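Local coordinates for protein SAM dependent methyltransferase (Agrobacterium tumefaciens, PDB 2IGT) that binds S-adenosylmethionine and probably transfers its methyl group to an acceptor substrate, at residues F45-S50 and L303-A308. Residues are numbered along the deposited sequence; the frame is centred on the assembly and turned at random.
Sequences FHLIDS and LVIREA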
# COMPACT_ATOMS: atom_id res chain seq x y z
N PHE A 45 10.50 31.62 12.06
CA PHE A 45 10.62 31.32 10.63
C PHE A 45 11.04 32.53 9.80
O PHE A 45 10.48 33.62 9.93
CB PHE A 45 9.32 30.77 10.00
CG PHE A 45 9.40 30.68 8.49
CD1 PHE A 45 10.19 29.68 7.87
CD2 PHE A 45 8.74 31.61 7.68
CE1 PHE A 45 10.31 29.60 6.47
CE2 PHE A 45 8.85 31.56 6.28
CZ PHE A 45 9.62 30.55 5.65
N HIS A 46 12.00 32.32 8.92
CA HIS A 46 12.09 33.18 7.75
C HIS A 46 12.82 32.52 6.60
O HIS A 46 13.60 31.59 6.78
CB HIS A 46 12.67 34.54 8.07
CG HIS A 46 14.06 34.48 8.58
ND1 HIS A 46 14.36 34.27 9.91
CD2 HIS A 46 15.25 34.60 7.93
CE1 HIS A 46 15.67 34.26 10.06
NE2 HIS A 46 16.24 34.46 8.88
N LEU A 47 12.52 33.03 5.42
CA LEU A 47 13.16 32.59 4.19
C LEU A 47 14.42 33.42 4.03
O LEU A 47 14.33 34.64 3.84
CB LEU A 47 12.21 32.84 3.02
CG LEU A 47 12.77 32.61 1.60
CD1 LEU A 47 13.14 31.13 1.43
CD2 LEU A 47 11.68 33.03 0.60
N ILE A 48 15.57 32.78 4.16
CA ILE A 48 16.87 33.46 4.08
C ILE A 48 17.22 33.81 2.65
O ILE A 48 17.57 34.95 2.37
CB ILE A 48 18.01 32.62 4.73
CG1 ILE A 48 17.72 32.46 6.23
CG2 ILE A 48 19.39 33.32 4.57
CD1 ILE A 48 18.52 31.38 6.86
N ASP A 49 17.05 32.85 1.72
CA ASP A 49 17.52 33.00 0.35
C ASP A 49 16.86 31.90 -0.46
O ASP A 49 16.29 30.97 0.11
CB ASP A 49 19.07 32.88 0.28
CG ASP A 49 19.66 33.37 -1.05
OD1 ASP A 49 19.09 34.27 -1.72
OD2 ASP A 49 20.76 32.87 -1.40
N SER A 50 16.92 32.01 -1.79
CA SER A 50 16.30 31.03 -2.68
C SER A 50 16.91 31.27 -4.06
O SER A 50 17.43 32.36 -4.34
CB SER A 50 14.78 31.22 -2.73
OG SER A 50 14.47 32.50 -3.27
N LEU A 303 -0.94 34.03 -1.58
CA LEU A 303 -0.21 34.18 -0.31
C LEU A 303 1.28 33.95 -0.60
O LEU A 303 1.65 32.90 -1.13
CB LEU A 303 -0.70 33.15 0.71
CG LEU A 303 0.06 33.07 2.04
CD1 LEU A 303 -0.06 34.39 2.83
CD2 LEU A 303 -0.48 31.92 2.90
N VAL A 304 2.11 34.93 -0.25
CA VAL A 304 3.51 34.90 -0.64
C VAL A 304 4.39 35.11 0.61
O VAL A 304 3.93 35.66 1.64
CB VAL A 304 3.84 35.96 -1.73
CG1 VAL A 304 2.77 35.94 -2.82
CG2 VAL A 304 3.90 37.36 -1.13
N ILE A 305 5.62 34.62 0.51
CA ILE A 305 6.66 34.88 1.49
C ILE A 305 7.71 35.74 0.80
O ILE A 305 8.11 35.46 -0.34
CB ILE A 305 7.41 33.57 1.90
CG1 ILE A 305 6.45 32.53 2.52
CG2 ILE A 305 8.58 33.88 2.83
CD1 ILE A 305 7.04 31.07 2.57
N ARG A 306 8.18 36.76 1.50
CA ARG A 306 9.28 37.54 0.99
C ARG A 306 10.59 37.11 1.67
O ARG A 306 10.64 36.98 2.89
CB ARG A 306 9.03 39.04 1.17
CG ARG A 306 10.03 39.88 0.38
CD ARG A 306 9.71 41.37 0.42
NE ARG A 306 8.46 41.73 -0.27
CZ ARG A 306 8.37 42.03 -1.57
NH1 ARG A 306 9.45 41.96 -2.36
NH2 ARG A 306 7.20 42.36 -2.09
N GLU A 307 11.63 36.89 0.88
CA GLU A 307 12.96 36.62 1.42
C GLU A 307 13.31 37.66 2.46
O GLU A 307 12.98 38.85 2.31
CB GLU A 307 14.03 36.67 0.33
CG GLU A 307 13.96 35.56 -0.66
CD GLU A 307 14.96 35.74 -1.77
OE1 GLU A 307 15.29 36.91 -2.12
OE2 GLU A 307 15.40 34.70 -2.30
N ALA A 308 13.96 37.22 3.52
CA ALA A 308 14.31 38.15 4.59
C ALA A 308 15.83 38.37 4.70
O ALA A 308 16.28 39.27 5.40
CB ALA A 308 13.70 37.69 5.92
O HOH W 1 10.97 35.51 5.24
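The F45 ring takes the CD1 methyl of I305 obliquely, 4.1 Å from its CZ, and one of its faces carries the backbone N of L47 toward the rim. The H46 imidazole is likewise met obliquely, by CB of A308. Two sheets join here: strand 45-51 is an outermost strand of the five-stranded sheet, and strand 297-306 belongs to the mixed eight-stranded sheet that includes the methyltransferase core. The local axes of 45-50 and 303-306 lie 63° apart, and the one direct backbone hydrogen bond between the segments forms in the loop just past the second strand. There A308 N donates to L47 O at 2.6 Å, nearly straight, while a water accepts from L47 N and donates to R306 O. I48 and D49 share L56 of strand 54-59 as partner, a classic beta bulge within the first strand. With CG anti to the backbone N (chi1 172°), L47 lays CD2 against CG of E307, 3.6 Å away, and its CB meets CG2 of I305. E307 reaches past this leucine to S50. D49 OD1 is 3.8 Å from E307 OE2, a like-charge approach probably eased by R317, salt-bridged to E307 OE1, and by L76 N, bonded to D49 OD1; W82 NE1 bonds OD2. The S50 hydroxyl, also bonded by W73, donates from OG to E307 OE2 at 2.6 Å, on the anti side of OE2 and 30° out of the carboxylate plane.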